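Local coordinates for hypothetical protein SA2161 (Staphylococcus aureus, PDB 1Y7R), which is of unknown function but is probably a GNAT-type acetyltransferase that moves an acetyl group from acetyl-CoA to an amine, at residues D46-R55 against V67-Y75; G81-M89 against K112-M120. The protein carries 4 engineered substitutions. All coordinates share one frame; numbering follows the deposited sequence.

Interaction 1 of 2, residues D46-R55 against V67-Y75; sequences DKDRLIGMGR and VDIAVLKSY. Engineered in segment 67-75: L72 (natural residue Ser).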
loop_
_atom_site.group_PDB
_atom_site.type_symbol
_atom_site.label_atom_id
_atom_site.label_comp_id
_atom_site.label_asym_id
_atom_site.label_seq_id
_atom_site.Cartn_x
_atom_site.Cartn_y
_atom_site.Cartn_z
ATOM N N ASP A 46 -15.853 -20.010 -10.627
ATOM C CA ASP A 46 -16.763 -20.493 -11.650
ATOM C C ASP A 46 -16.752 -21.995 -11.426
ATOM O O ASP A 46 -15.731 -22.649 -11.717
ATOM C CB ASP A 46 -16.253 -20.163 -13.070
ATOM C CG ASP A 46 -17.191 -20.670 -14.158
ATOM O OD1 ASP A 46 -18.191 -21.321 -13.816
ATOM O OD2 ASP A 46 -16.944 -20.436 -15.380
ATOM N N LYS A 47 -17.867 -22.510 -10.885
ATOM C CA LYS A 47 -17.969 -23.894 -10.402
ATOM C C LYS A 47 -16.816 -24.104 -9.395
ATOM O O LYS A 47 -16.780 -23.406 -8.386
ATOM C CB LYS A 47 -18.023 -24.895 -11.574
ATOM C CG LYS A 47 -19.324 -24.699 -12.373
ATOM C CD LYS A 47 -19.426 -25.672 -13.548
ATOM C CE LYS A 47 -19.804 -24.910 -14.830
ATOM N NZ LYS A 47 -20.032 -25.826 -15.982
ATOM N N ASP A 48 -15.866 -24.985 -9.676
ATOM C CA ASP A 48 -14.768 -25.197 -8.724
ATOM C C ASP A 48 -13.442 -24.565 -9.154
ATOM O O ASP A 48 -12.389 -24.915 -8.617
ATOM C CB ASP A 48 -14.588 -26.688 -8.410
ATOM C CG ASP A 48 -15.777 -27.278 -7.690
ATOM O OD1 ASP A 48 -16.690 -26.516 -7.276
ATOM O OD2 ASP A 48 -15.791 -28.526 -7.561
ATOM N N ARG A 49 -13.495 -23.606 -10.068
ATOM C CA ARG A 49 -12.272 -22.952 -10.530
ATOM C C ARG A 49 -12.205 -21.511 -10.056
ATOM O O ARG A 49 -13.180 -20.756 -10.243
ATOM C CB ARG A 49 -12.187 -22.948 -12.046
ATOM C CG ARG A 49 -10.881 -22.365 -12.586
ATOM C CD ARG A 49 -10.898 -22.307 -14.097
ATOM N NE ARG A 49 -9.564 -21.975 -14.604
ATOM C CZ ARG A 49 -9.302 -21.639 -15.856
ATOM N NH1 ARG A 49 -10.281 -21.551 -16.756
ATOM N NH2 ARG A 49 -8.055 -21.347 -16.189
ATOM N N LEU A 50 -11.050 -21.131 -9.502
ATOM C CA LEU A 50 -10.845 -19.729 -9.121
ATOM C C LEU A 50 -10.632 -18.927 -10.406
ATOM O O LEU A 50 -9.705 -19.241 -11.162
ATOM C CB LEU A 50 -9.605 -19.563 -8.229
ATOM C CG LEU A 50 -9.310 -18.142 -7.733
ATOM C CD1 LEU A 50 -10.355 -17.627 -6.775
ATOM C CD2 LEU A 50 -7.938 -18.055 -7.058
ATOM N N ILE A 51 -11.439 -17.879 -10.617
ATOM C CA ILE A 51 -11.266 -17.059 -11.806
ATOM C C ILE A 51 -10.830 -15.597 -11.545
ATOM O O ILE A 51 -10.431 -14.886 -12.471
ATOM C CB ILE A 51 -12.482 -17.172 -12.731
ATOM C CG1 ILE A 51 -13.714 -16.450 -12.162
ATOM C CG2 ILE A 51 -12.771 -18.664 -13.019
ATOM C CD1 ILE A 51 -13.693 -14.959 -12.365
ATOM N N GLY A 52 -10.914 -15.165 -10.282
ATOM C CA GLY A 52 -10.599 -13.773 -9.964
ATOM C C GLY A 52 -10.414 -13.533 -8.488
ATOM O O GLY A 52 -10.905 -14.297 -7.649
HETATM N N MSE A 53 -9.651 -12.491 -8.176
HETATM C CA MSE A 53 -9.395 -12.111 -6.787
HETATM C C MSE A 53 -9.015 -10.639 -6.709
HETATM O O MSE A 53 -8.633 -10.011 -7.689
HETATM C CB MSE A 53 -8.264 -12.941 -6.181
HETATM C CG MSE A 53 -6.920 -12.472 -6.605
HETATM SE SE MSE A 53 -5.601 -13.635 -5.779
HETATM C CE MSE A 53 -6.289 -13.762 -4.120
ATOM N N GLY A 54 -9.127 -10.106 -5.517
ATOM C CA GLY A 54 -8.543 -8.793 -5.176
ATOM C C GLY A 54 -8.238 -8.770 -3.685
ATOM O O GLY A 54 -8.866 -9.497 -2.893
ATOM N N ARG A 55 -7.256 -7.959 -3.287
ATOM C CA ARG A 55 -6.840 -7.931 -1.879
ATOM C C ARG A 55 -6.653 -6.479 -1.445
ATOM O O ARG A 55 -6.462 -5.593 -2.288
ATOM C CB ARG A 55 -5.534 -8.742 -1.673
ATOM C CG ARG A 55 -5.651 -10.195 -2.154
ATOM C CD ARG A 55 -4.344 -10.944 -2.173
ATOM N NE ARG A 55 -3.820 -11.196 -0.819
ATOM C CZ ARG A 55 -2.591 -10.905 -0.388
ATOM N NH1 ARG A 55 -1.676 -10.351 -1.187
ATOM N NH2 ARG A 55 -2.280 -11.229 0.868
ATOM N N VAL A 67 -4.458 -4.266 -3.965
ATOM C CA VAL A 67 -3.373 -5.025 -4.596
ATOM C C VAL A 67 -3.920 -6.326 -5.170
ATOM O O VAL A 67 -5.007 -6.737 -4.787
ATOM C CB VAL A 67 -2.203 -5.337 -3.600
ATOM C CG1 VAL A 67 -1.540 -4.044 -3.083
ATOM C CG2 VAL A 67 -2.648 -6.274 -2.408
ATOM N N ASP A 68 -3.179 -6.955 -6.083
ATOM C CA ASP A 68 -3.521 -8.305 -6.569
ATOM C C ASP A 68 -4.893 -8.384 -7.207
ATOM O O ASP A 68 -5.625 -9.369 -7.007
ATOM C CB ASP A 68 -3.420 -9.323 -5.423
ATOM C CG ASP A 68 -1.994 -9.704 -5.123
ATOM O OD1 ASP A 68 -1.184 -9.709 -6.068
ATOM O OD2 ASP A 68 -1.655 -9.973 -3.969
ATOM N N ILE A 69 -5.266 -7.366 -7.997
ATOM C CA ILE A 69 -6.513 -7.465 -8.775
ATOM C C ILE A 69 -6.207 -8.345 -9.979
ATOM O O ILE A 69 -5.593 -7.892 -10.961
ATOM C CB ILE A 69 -7.030 -6.075 -9.209
ATOM C CG1 ILE A 69 -7.206 -5.198 -7.960
ATOM C CG2 ILE A 69 -8.371 -6.193 -9.997
ATOM C CD1 ILE A 69 -8.230 -5.676 -7.009
ATOM N N ALA A 70 -6.635 -9.603 -9.908
ATOM C CA ALA A 70 -6.216 -10.593 -10.892
ATOM C C ALA A 70 -7.453 -11.299 -11.391
ATOM O O ALA A 70 -8.175 -11.907 -10.593
ATOM C CB ALA A 70 -5.296 -11.611 -10.240
ATOM N N VAL A 71 -7.679 -11.256 -12.698
ATOM C CA VAL A 71 -8.791 -11.996 -13.311
ATOM C C VAL A 71 -8.163 -12.835 -14.429
ATOM O O VAL A 71 -7.373 -12.307 -15.209
ATOM C CB VAL A 71 -9.862 -11.000 -13.888
ATOM C CG1 VAL A 71 -10.885 -11.717 -14.772
ATOM C CG2 VAL A 71 -10.525 -10.152 -12.736
ATOM N N LEU A 72 -8.496 -14.123 -14.519
ATOM C CA LEU A 72 -8.003 -14.952 -15.634
ATOM C C LEU A 72 -8.126 -14.247 -16.970
ATOM O O LEU A 72 -9.167 -13.639 -17.281
ATOM C CB LEU A 72 -8.762 -16.266 -15.717
ATOM C CG LEU A 72 -8.555 -17.208 -14.547
ATOM C CD1 LEU A 72 -9.493 -18.399 -14.743
ATOM C CD2 LEU A 72 -7.093 -17.662 -14.525
ATOM N N LYS A 73 -7.068 -14.349 -17.778
ATOM C CA LYS A 73 -7.108 -13.753 -19.111
ATOM C C LYS A 73 -8.384 -14.196 -19.856
ATOM O O LYS A 73 -9.072 -13.363 -20.451
ATOM C CB LYS A 73 -5.866 -14.153 -19.879
ATOM C CG LYS A 73 -5.053 -12.992 -20.457
ATOM C CD LYS A 73 -4.838 -11.805 -19.516
ATOM C CE LYS A 73 -4.302 -10.576 -20.309
ATOM N NZ LYS A 73 -4.443 -9.246 -19.591
ATOM N N SER A 74 -8.740 -15.472 -19.748
ATOM C CA SER A 74 -9.891 -16.016 -20.473
ATOM C C SER A 74 -11.237 -15.485 -19.945
ATOM O O SER A 74 -12.250 -15.586 -20.646
ATOM C CB SER A 74 -9.883 -17.551 -20.470
ATOM O OG SER A 74 -9.926 -18.041 -19.141
ATOM N N TYR A 75 -11.238 -14.914 -18.733
ATOM C CA TYR A 75 -12.433 -14.304 -18.131
ATOM C C TYR A 75 -12.427 -12.771 -18.135
ATOM O O TYR A 75 -13.372 -12.139 -17.607
ATOM C CB TYR A 75 -12.566 -14.786 -16.686
ATOM C CG TYR A 75 -13.116 -16.196 -16.567
ATOM C CD1 TYR A 75 -12.312 -17.309 -16.820
ATOM C CD2 TYR A 75 -14.447 -16.410 -16.194
ATOM C CE1 TYR A 75 -12.811 -18.591 -16.720
ATOM C CE2 TYR A 75 -14.964 -17.691 -16.084
ATOM C CZ TYR A 75 -14.140 -18.786 -16.358
ATOM O OH TYR A 75 -14.643 -20.074 -16.236
HETATM O O HOH W 1 -13.031 -22.246 -16.893
#
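I51 lays its CG2 methyl over one face of the Y75 ring, a CH-pi contact with CG2 3.7 Å from the ring centroid. Its CG1 takes the cramped place between backbone N and carbonyl carbon (chi1 72°), which leaves CG2 beside the backbone N and turned to the ring. At the ring's edge the hydroxyl reaches D46: Y75 OH gives a very short 2.5 Å hydrogen bond to D46 OD2, the carboxylate standing nearly perpendicular to the ring. A water joins Y75 OH to R49 NH1, accepting from the guanidinium and donating to the phenol. R49 is stretched straight, and the engineered L72 sets CD1 over the centre of one guanidinium face, 3.4 Å from R49 CZ.

These side chains gather at the end away from the turn of the beta hairpin of strands 49-58 and 63-71, in the mixed sheet of the GNAT fold. Between the strands, M53 and A70 form an antiparallel hydrogen-bonded pair, with M53 N to A70 O at 2.9 Å and A70 N to M53 O at 3.0 Å; R55 and V67 form another. The register slips by one residue between the two pairs, a beta bulge with D68 in positive-phi geometry (59°). A second, classic bulge at I51 and G52 faces L44 on strand 40-46.

Beside the first bulge the R55 and D68 side chains run alongside each other. R55 NH1 donates to D68 OD2, 2.8 Å away and close to the guanidinium plane, in a salt bridge; the R55 side chain bends at chi3 (68°), which brings NH1 round to the carboxylate. D68 also pairs through OD1 with R18 and accepts from Y14 OH at OD2, while R55 NH2 bridges to D59 of the second subunit.

Interaction 2 of 2, residues G81-M89 against K112-M120; sequences GSLIMEHIM and KLYVKFGFM. Engineered in segment 112-120: V115 (natural residue Ala). With PO4 (phosphate ion), chain C; PO4 (phosphate ion), chain D.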
loop_
_atom_site.group_PDB
_atom_site.type_symbol
_atom_site.label_atom_id
_atom_site.label_comp_id
_atom_site.label_asym_id
_atom_site.label_seq_id
_atom_site.Cartn_x
_atom_site.Cartn_y
_atom_site.Cartn_z
ATOM N N GLY A 81 -13.588 -8.027 -13.094
ATOM C CA GLY A 81 -12.744 -7.027 -12.393
ATOM C C GLY A 81 -13.662 -6.065 -11.635
ATOM O O GLY A 81 -13.392 -5.682 -10.480
ATOM N N SER A 82 -14.769 -5.673 -12.267
ATOM C CA SER A 82 -15.699 -4.744 -11.639
ATOM C C SER A 82 -16.354 -5.402 -10.441
ATOM O O SER A 82 -16.519 -4.765 -9.413
ATOM C CB SER A 82 -16.785 -4.272 -12.615
ATOM O OG SER A 82 -16.336 -3.131 -13.346
ATOM N N LEU A 83 -16.699 -6.684 -10.564
ATOM C CA LEU A 83 -17.283 -7.418 -9.433
ATOM C C LEU A 83 -16.345 -7.446 -8.200
ATOM O O LEU A 83 -16.755 -7.133 -7.063
ATOM C CB LEU A 83 -17.690 -8.831 -9.893
ATOM C CG LEU A 83 -18.481 -9.619 -8.816
ATOM C CD1 LEU A 83 -19.749 -8.910 -8.341
ATOM C CD2 LEU A 83 -18.851 -10.936 -9.397
ATOM N N ILE A 84 -15.080 -7.768 -8.451
ATOM C CA ILE A 84 -14.028 -7.703 -7.424
ATOM C C ILE A 84 -13.978 -6.308 -6.769
ATOM O O ILE A 84 -14.034 -6.166 -5.539
ATOM C CB ILE A 84 -12.687 -8.113 -8.042
ATOM C CG1 ILE A 84 -12.703 -9.630 -8.285
ATOM C CG2 ILE A 84 -11.508 -7.715 -7.132
ATOM C CD1 ILE A 84 -11.673 -10.133 -9.297
HETATM N N MSE A 85 -13.931 -5.281 -7.601
HETATM C CA MSE A 85 -13.825 -3.910 -7.092
HETATM C C MSE A 85 -15.061 -3.519 -6.293
HETATM O O MSE A 85 -14.923 -2.835 -5.296
HETATM C CB MSE A 85 -13.582 -2.919 -8.236
HETATM C CG MSE A 85 -12.183 -2.908 -8.806
HETATM SE SE MSE A 85 -10.819 -2.449 -7.414
HETATM C CE MSE A 85 -11.325 -0.577 -7.129
ATOM N N GLU A 86 -16.264 -3.943 -6.709
ATOM C CA GLU A 86 -17.464 -3.637 -5.946
ATOM C C GLU A 86 -17.343 -4.196 -4.527
ATOM O O GLU A 86 -17.677 -3.528 -3.546
ATOM C CB GLU A 86 -18.722 -4.201 -6.642
ATOM C CG GLU A 86 -19.117 -3.434 -7.908
ATOM C CD GLU A 86 -19.798 -2.073 -7.592
ATOM O OE1 GLU A 86 -19.666 -1.576 -6.449
ATOM O OE2 GLU A 86 -20.485 -1.519 -8.484
ATOM N N HIS A 87 -16.849 -5.421 -4.401
ATOM C CA HIS A 87 -16.691 -6.007 -3.049
ATOM C C HIS A 87 -15.578 -5.332 -2.238
ATOM O O HIS A 87 -15.752 -5.037 -1.035
ATOM C CB HIS A 87 -16.533 -7.516 -3.171
ATOM C CG HIS A 87 -17.817 -8.202 -3.523
ATOM N ND1 HIS A 87 -18.706 -8.643 -2.563
ATOM C CD2 HIS A 87 -18.409 -8.433 -4.720
ATOM C CE1 HIS A 87 -19.762 -9.174 -3.157
ATOM N NE2 HIS A 87 -19.611 -9.058 -4.466
ATOM N N ILE A 88 -14.481 -4.984 -2.911
ATOM C CA ILE A 88 -13.417 -4.219 -2.253
ATOM C C ILE A 88 -13.917 -2.850 -1.779
ATOM O O ILE A 88 -13.643 -2.433 -0.640
ATOM C CB ILE A 88 -12.189 -4.088 -3.187
ATOM C CG1 ILE A 88 -11.488 -5.434 -3.289
ATOM C CG2 ILE A 88 -11.228 -3.008 -2.711
ATOM C CD1 ILE A 88 -10.355 -5.404 -4.266
HETATM N N MSE A 89 -14.680 -2.168 -2.631
HETATM C CA MSE A 89 -15.165 -0.814 -2.283
HETATM C C MSE A 89 -16.186 -0.858 -1.154
HETATM O O MSE A 89 -16.254 0.080 -0.335
HETATM C CB MSE A 89 -15.723 -0.081 -3.508
HETATM C CG MSE A 89 -14.672 0.298 -4.549
HETATM SE SE MSE A 89 -13.056 1.197 -3.804
HETATM C CE MSE A 89 -11.998 -0.271 -3.455
ATOM N N LYS A 112 -8.603 1.979 -16.829
ATOM C CA LYS A 112 -10.013 2.123 -17.216
ATOM C C LYS A 112 -10.993 1.489 -16.239
ATOM O O LYS A 112 -12.126 1.989 -16.071
ATOM C CB LYS A 112 -10.262 1.530 -18.598
ATOM C CG LYS A 112 -9.487 2.200 -19.714
ATOM C CD LYS A 112 -9.945 1.640 -21.057
ATOM C CE LYS A 112 -9.053 2.131 -22.195
ATOM N NZ LYS A 112 -8.924 3.626 -22.268
ATOM N N LEU A 113 -10.586 0.372 -15.636
ATOM C CA LEU A 113 -11.384 -0.280 -14.596
ATOM C C LEU A 113 -11.474 0.603 -13.335
ATOM O O LEU A 113 -12.569 0.861 -12.799
ATOM C CB LEU A 113 -10.768 -1.634 -14.234
ATOM C CG LEU A 113 -11.362 -2.260 -12.960
ATOM C CD1 LEU A 113 -12.845 -2.561 -13.192
ATOM C CD2 LEU A 113 -10.654 -3.482 -12.516
ATOM N N TYR A 114 -10.332 1.095 -12.870
ATOM C CA TYR A 114 -10.347 1.793 -11.562
ATOM C C TYR A 114 -11.038 3.131 -11.663
ATOM O O TYR A 114 -11.631 3.586 -10.705
ATOM C CB TYR A 114 -8.936 1.938 -10.992
ATOM C CG TYR A 114 -8.251 0.595 -10.975
ATOM C CD1 TYR A 114 -8.746 -0.445 -10.175
ATOM C CD2 TYR A 114 -7.124 0.352 -11.755
ATOM C CE1 TYR A 114 -8.138 -1.702 -10.180
ATOM C CE2 TYR A 114 -6.513 -0.886 -11.768
ATOM C CZ TYR A 114 -7.012 -1.911 -10.984
ATOM O OH TYR A 114 -6.358 -3.150 -10.983
ATOM N N VAL A 115 -11.005 3.737 -12.847
ATOM C CA VAL A 115 -11.701 5.010 -13.080
ATOM C C VAL A 115 -13.211 4.881 -12.783
ATOM O O VAL A 115 -13.850 5.832 -12.308
ATOM C CB VAL A 115 -11.452 5.528 -14.543
ATOM C CG1 VAL A 115 -12.246 6.795 -14.795
ATOM C CG2 VAL A 115 -9.982 5.811 -14.740
ATOM N N LYS A 116 -13.781 3.711 -13.081
ATOM C CA LYS A 116 -15.197 3.416 -12.795
ATOM C C LYS A 116 -15.580 3.562 -11.321
ATOM O O LYS A 116 -16.751 3.758 -10.995
ATOM C CB LYS A 116 -15.541 1.976 -13.214
ATOM C CG LYS A 116 -15.429 1.720 -14.689
ATOM C CD LYS A 116 -15.783 0.237 -15.008
ATOM C CE LYS A 116 -15.555 -0.052 -16.481
ATOM N NZ LYS A 116 -16.295 0.996 -17.271
ATOM N N PHE A 117 -14.583 3.443 -10.442
ATOM C CA PHE A 117 -14.775 3.439 -8.986
ATOM C C PHE A 117 -14.294 4.725 -8.337
ATOM O O PHE A 117 -14.274 4.833 -7.119
ATOM C CB PHE A 117 -14.115 2.190 -8.401
ATOM C CG PHE A 117 -14.810 0.949 -8.850
ATOM C CD1 PHE A 117 -14.411 0.297 -10.025
ATOM C CD2 PHE A 117 -15.946 0.525 -8.195
ATOM C CE1 PHE A 117 -15.117 -0.792 -10.501
ATOM C CE2 PHE A 117 -16.662 -0.591 -8.649
ATOM C CZ PHE A 117 -16.240 -1.244 -9.806
ATOM N N GLY A 118 -13.935 5.700 -9.177
ATOM C CA GLY A 118 -13.648 7.055 -8.711
ATOM C C GLY A 118 -12.171 7.354 -8.561
ATOM O O GLY A 118 -11.809 8.471 -8.193
ATOM N N PHE A 119 -11.323 6.374 -8.865
ATOM C CA PHE A 119 -9.858 6.576 -8.777
ATOM C C PHE A 119 -9.369 7.571 -9.826
ATOM O O PHE A 119 -9.884 7.616 -10.941
ATOM C CB PHE A 119 -9.124 5.236 -8.909
ATOM C CG PHE A 119 -9.236 4.413 -7.682
ATOM C CD1 PHE A 119 -8.280 4.526 -6.675
ATOM C CD2 PHE A 119 -10.340 3.583 -7.472
ATOM C CE1 PHE A 119 -8.402 3.780 -5.485
ATOM C CE2 PHE A 119 -10.466 2.866 -6.273
ATOM C CZ PHE A 119 -9.500 2.979 -5.280
HETATM N N MSE A 120 -8.396 8.386 -9.439
HETATM C CA MSE A 120 -7.788 9.319 -10.370
HETATM C C MSE A 120 -6.264 9.220 -10.277
HETATM O O MSE A 120 -5.722 8.737 -9.274
HETATM C CB MSE A 120 -8.244 10.722 -10.044
HETATM C CG MSE A 120 -8.033 11.028 -8.602
HETATM SE SE MSE A 120 -8.041 12.850 -8.319
HETATM C CE MSE A 120 -10.018 13.177 -8.251
HETATM P P PO4 C . -14.740 -4.802 -16.361
HETATM O O1 PO4 C . -13.348 -4.188 -16.366
HETATM O O2 PO4 C . -15.796 -3.789 -15.998
HETATM O O3 PO4 C . -14.691 -5.903 -15.319
HETATM O O4 PO4 C . -15.101 -5.478 -17.667
HETATM P P PO4 D . -11.364 -6.989 -16.158
HETATM O O1 PO4 D . -11.366 -5.479 -16.069
HETATM O O2 PO4 D . -12.773 -7.514 -16.095
HETATM O O3 PO4 D . -10.623 -7.515 -14.939
HETATM O O4 PO4 D . -10.763 -7.461 -17.459
#
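The N-terminal end of helix 80-95, where GNAT enzymes typically hold the pyrophosphate of coenzyme A, is occupied here by two phosphate ions, probably from the crystallisation liquor. G81 N donates to O2 of the chain D phosphate at 3.2 Å. S82 grips the chain C phosphate twice, from its backbone N to O3 and from OG to O2 at 2.8 Å; L113 CD1 packs against that same hydroxyl.

Deeper along the helix the contact turns apolar. M85 CB sits over one face of F117, 3.6 Å from the ring centroid in a CH-pi contact. Bends at chi2 (-60°) and chi3 (-68°) then carry M85 SE to the edge of the Y114 ring, a Met-aromatic contact, and put M85 CE 3.7 Å from F119 CE2. M89 SE meets F119 at its edge, 3.9 Å from CE2. E86 brings CD to the rim of F117, its carboxylate perpendicular to the ring.

With no hydrogen bond between them, the segments are held by packing of M85 and M89 (both selenomethionine here), L113 and the aromatic rings, while the backbone N-H groups and the serine hydroxyl at the helix start suit an anion.

Overall arrangement
Interaction 1 ties neighbouring strands within the sheet; interaction 2 packs helix 80-95 against helix 110-115 and the residues that follow it. Strand 63-71 leads along the chain into helix 80-95, and the contacts, with centres about 15 Å apart, meet where I69 and V71 pack on I84 and I88 and where I69 touches Y114. Both are partly buried, interaction 1 the more so. The first combines backbone hydrogen bonds with a buried ion pair and a solvent-linked polar cluster at one end; the second has apolar packing between its segments and polar groups at its phosphate-bearing end. Both reach the second subunit, through R55, V67 and D68 in one and Y114, F119 and M120 in the other.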